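Putative peptidase (Chlamydophila abortus, PDB 3CE2) is a putative zinc metallopeptidase of the M3B (oligopeptidase F) family that probably cleaves small bioactive peptides. Local coordinates at residues 429-434 / 542-547. Residues are numbered along the deposited sequence; the frame is centred on the assembly and turned at random.
Sequences AEIAST and IIAALC. With ZN (zinc ion), chain D.
I431 and T434, one helical turn apart, meet I542, A544 and A545 mainly through methyl groups, a worked example of how small residues let two helices come close. The CA atoms of I431 and A545 lie 5.0 Å apart. CD1 at the tip of I431 reaches the methyl CB of A544 at 3.5 Å, while its other branch, CG2, lies over the backbone of A545, 4.0 Å from the CA of that residue. The methyl of A545 fits between the two residues of helix 431-447, near the carbonyl oxygen of I431 and CG2 of T434. In T434 a chi1 of -69° sets OG1 beside the backbone N and leaves CG2 anti to that N, facing helix 536-553, where this methyl also touches CD1 of I542 at 3.9 Å; these two side chains cross at about a right angle.

The contact adjoins the metal centre of a gluzincin-type peptidase, in which the HExxH histidines H402 and H406, on helix 394-416, bind zinc together with a downstream glutamate, here E430. OE2 of E430 takes the metal at 2.5 Å; the other oxygen, OE1, is 3.7 Å from it.

Hydrogen bonds within segment 429-434 tie this ligand to the packed face. The carbonyl O of E430 accepts from three donors: the backbone N of T434, OG1 of T434 at 2.9 Å with a C=O...O angle of 146°, and OG of S433, which approaches from above the carbonyl plane. The side chain of S433 also touches H402 and H406 of helix 394-416.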
ATOM      1  N   ALA A 429      -3.847   0.617   5.367  1.00 43.68           N
ATOM      2  CA  ALA A 429      -3.156   1.894   5.130  1.00 42.75           C
ATOM      3  C   ALA A 429      -3.521   2.617   3.846  1.00 38.89           C
ATOM      4  O   ALA A 429      -3.094   3.743   3.634  1.00 49.14           O
ATOM      5  CB  ALA A 429      -1.640   1.698   5.200  1.00 44.68           C
ATOM      6  N   GLU A 430      -4.266   1.986   2.960  1.00 40.26           N
ATOM      7  CA  GLU A 430      -4.593   2.675   1.721  1.00 45.41           C
ATOM      8  C   GLU A 430      -6.037   3.209   1.678  1.00 42.37           C
ATOM      9  O   GLU A 430      -6.397   3.972   0.784  1.00 50.09           O
ATOM     10  CB  GLU A 430      -4.241   1.814   0.485  1.00 46.58           C
ATOM     11  CG  GLU A 430      -2.790   1.988  -0.052  1.00 56.24           C
ATOM     12  CD  GLU A 430      -2.453   3.424  -0.545  1.00 67.78           C
ATOM     13  OE1 GLU A 430      -3.086   3.943  -1.500  1.00 75.25           O
ATOM     14  OE2 GLU A 430      -1.524   4.039   0.011  1.00 66.68           O
ATOM     15  N   ILE A 431      -6.846   2.830   2.661  1.00 35.34           N
ATOM     16  CA  ILE A 431      -8.250   3.200   2.685  1.00 30.54           C
ATOM     17  C   ILE A 431      -8.479   4.713   2.775  1.00 37.14           C
ATOM     18  O   ILE A 431      -9.219   5.301   1.963  1.00 42.88           O
ATOM     19  CB  ILE A 431      -8.963   2.482   3.847  1.00 31.67           C
ATOM     20  CG1 ILE A 431      -8.913   0.974   3.641  1.00 31.98           C
ATOM     21  CG2 ILE A 431     -10.403   2.921   3.987  1.00 31.68           C
ATOM     22  CD1 ILE A 431      -9.734   0.219   4.675  1.00 34.03           C
ATOM     23  N   ALA A 432      -7.850   5.355   3.756  1.00 37.75           N
ATOM     24  CA  ALA A 432      -8.130   6.766   4.020  1.00 36.91           C
ATOM     25  C   ALA A 432      -7.695   7.637   2.870  1.00 42.70           C
ATOM     26  O   ALA A 432      -8.384   8.603   2.526  1.00 43.60           O
ATOM     27  CB  ALA A 432      -7.460   7.222   5.286  1.00 33.58           C
ATOM     28  N   SER A 433      -6.546   7.303   2.283  1.00 41.17           N
ATOM     29  CA  SER A 433      -6.018   8.071   1.161  1.00 43.43           C
ATOM     30  C   SER A 433      -6.891   7.912  -0.085  1.00 45.75           C
ATOM     31  O   SER A 433      -7.192   8.890  -0.783  1.00 39.99           O
ATOM     32  CB  SER A 433      -4.600   7.617   0.854  1.00 44.05           C
ATOM     33  OG  SER A 433      -4.556   6.202   0.806  1.00 53.17           O
ATOM     34  N   THR A 434      -7.302   6.671  -0.347  1.00 44.84           N
ATOM     35  CA  THR A 434      -8.078   6.352  -1.530  1.00 40.52           C
ATOM     36  C   THR A 434      -9.448   6.995  -1.431  1.00 41.67           C
ATOM     37  O   THR A 434      -9.919   7.621  -2.388  1.00 40.02           O
ATOM     38  CB  THR A 434      -8.195   4.828  -1.720  1.00 43.79           C
ATOM     39  OG1 THR A 434      -6.908   4.293  -2.063  1.00 44.48           O
ATOM     40  CG2 THR A 434      -9.162   4.499  -2.828  1.00 39.38           C
ATOM     41  N   ILE A 542      -9.524  -0.730  -1.680  1.00 33.67           N
ATOM     42  CA  ILE A 542     -10.428   0.105  -2.471  1.00 39.07           C
ATOM     43  C   ILE A 542     -11.913  -0.234  -2.248  1.00 41.86           C
ATOM     44  O   ILE A 542     -12.771   0.668  -2.183  1.00 39.55           O
ATOM     45  CB  ILE A 542     -10.054   0.183  -3.980  1.00 43.66           C
ATOM     46  CG1 ILE A 542     -10.954   1.201  -4.674  1.00 46.31           C
ATOM     47  CG2 ILE A 542     -10.179  -1.156  -4.662  1.00 40.94           C
ATOM     48  CD1 ILE A 542     -10.208   2.096  -5.649  1.00 46.78           C
ATOM     49  N   ILE A 543     -12.215  -1.519  -2.081  1.00 35.99           N
ATOM     50  CA  ILE A 543     -13.579  -1.908  -1.756  1.00 37.69           C
ATOM     51  C   ILE A 543     -14.019  -1.220  -0.459  1.00 41.44           C
ATOM     52  O   ILE A 543     -15.074  -0.590  -0.394  1.00 42.69           O
ATOM     53  CB  ILE A 543     -13.721  -3.435  -1.702  1.00 39.32           C
ATOM     54  CG1 ILE A 543     -13.743  -3.979  -3.124  1.00 38.57           C
ATOM     55  CG2 ILE A 543     -14.983  -3.851  -0.992  1.00 34.19           C
ATOM     56  CD1 ILE A 543     -13.414  -5.448  -3.205  1.00 43.00           C
ATOM     57  N   ALA A 544     -13.189  -1.281   0.570  1.00 43.77           N
ATOM     58  CA  ALA A 544     -13.570  -0.659   1.839  1.00 41.30           C
ATOM     59  C   ALA A 544     -13.750   0.850   1.697  1.00 41.88           C
ATOM     60  O   ALA A 544     -14.690   1.415   2.262  1.00 45.60           O
ATOM     61  CB  ALA A 544     -12.558  -0.958   2.895  1.00 34.64           C
ATOM     62  N   ALA A 545     -12.842   1.498   0.960  1.00 39.83           N
ATOM     63  CA  ALA A 545     -12.879   2.955   0.797  1.00 37.26           C
ATOM     64  C   ALA A 545     -14.164   3.353   0.084  1.00 43.58           C
ATOM     65  O   ALA A 545     -14.848   4.294   0.496  1.00 44.70           O
ATOM     66  CB  ALA A 545     -11.681   3.431   0.006  1.00 37.56           C
ATOM     67  N   LEU A 546     -14.490   2.613  -0.981  1.00 38.93           N
ATOM     68  CA  LEU A 546     -15.673   2.888  -1.765  1.00 39.97           C
ATOM     69  C   LEU A 546     -16.961   2.627  -0.982  1.00 39.66           C
ATOM     70  O   LEU A 546     -17.932   3.372  -1.107  1.00 40.00           O
ATOM     71  CB  LEU A 546     -15.647   2.066  -3.044  1.00 38.77           C
ATOM     72  CG  LEU A 546     -14.599   2.514  -4.050  1.00 35.19           C
ATOM     73  CD1 LEU A 546     -14.780   1.704  -5.277  1.00 34.08           C
ATOM     74  CD2 LEU A 546     -14.742   3.983  -4.375  1.00 35.51           C
ATOM     75  N   CYS A 547     -16.952   1.581  -0.170  1.00 42.00           N
ATOM     76  CA  CYS A 547     -18.067   1.277   0.718  1.00 40.98           C
ATOM     77  C   CYS A 547     -18.316   2.390   1.711  1.00 40.24           C
ATOM     78  O   CYS A 547     -19.397   2.964   1.752  1.00 49.23           O
ATOM     79  CB  CYS A 547     -17.794  -0.017   1.471  1.00 47.86           C
ATOM     80  SG  CYS A 547     -19.102  -0.510   2.619  1.00 55.21           S
TER
HETATM   81 ZN    ZN D 703      -0.583   6.331  -0.104  1.00 77.55          ZN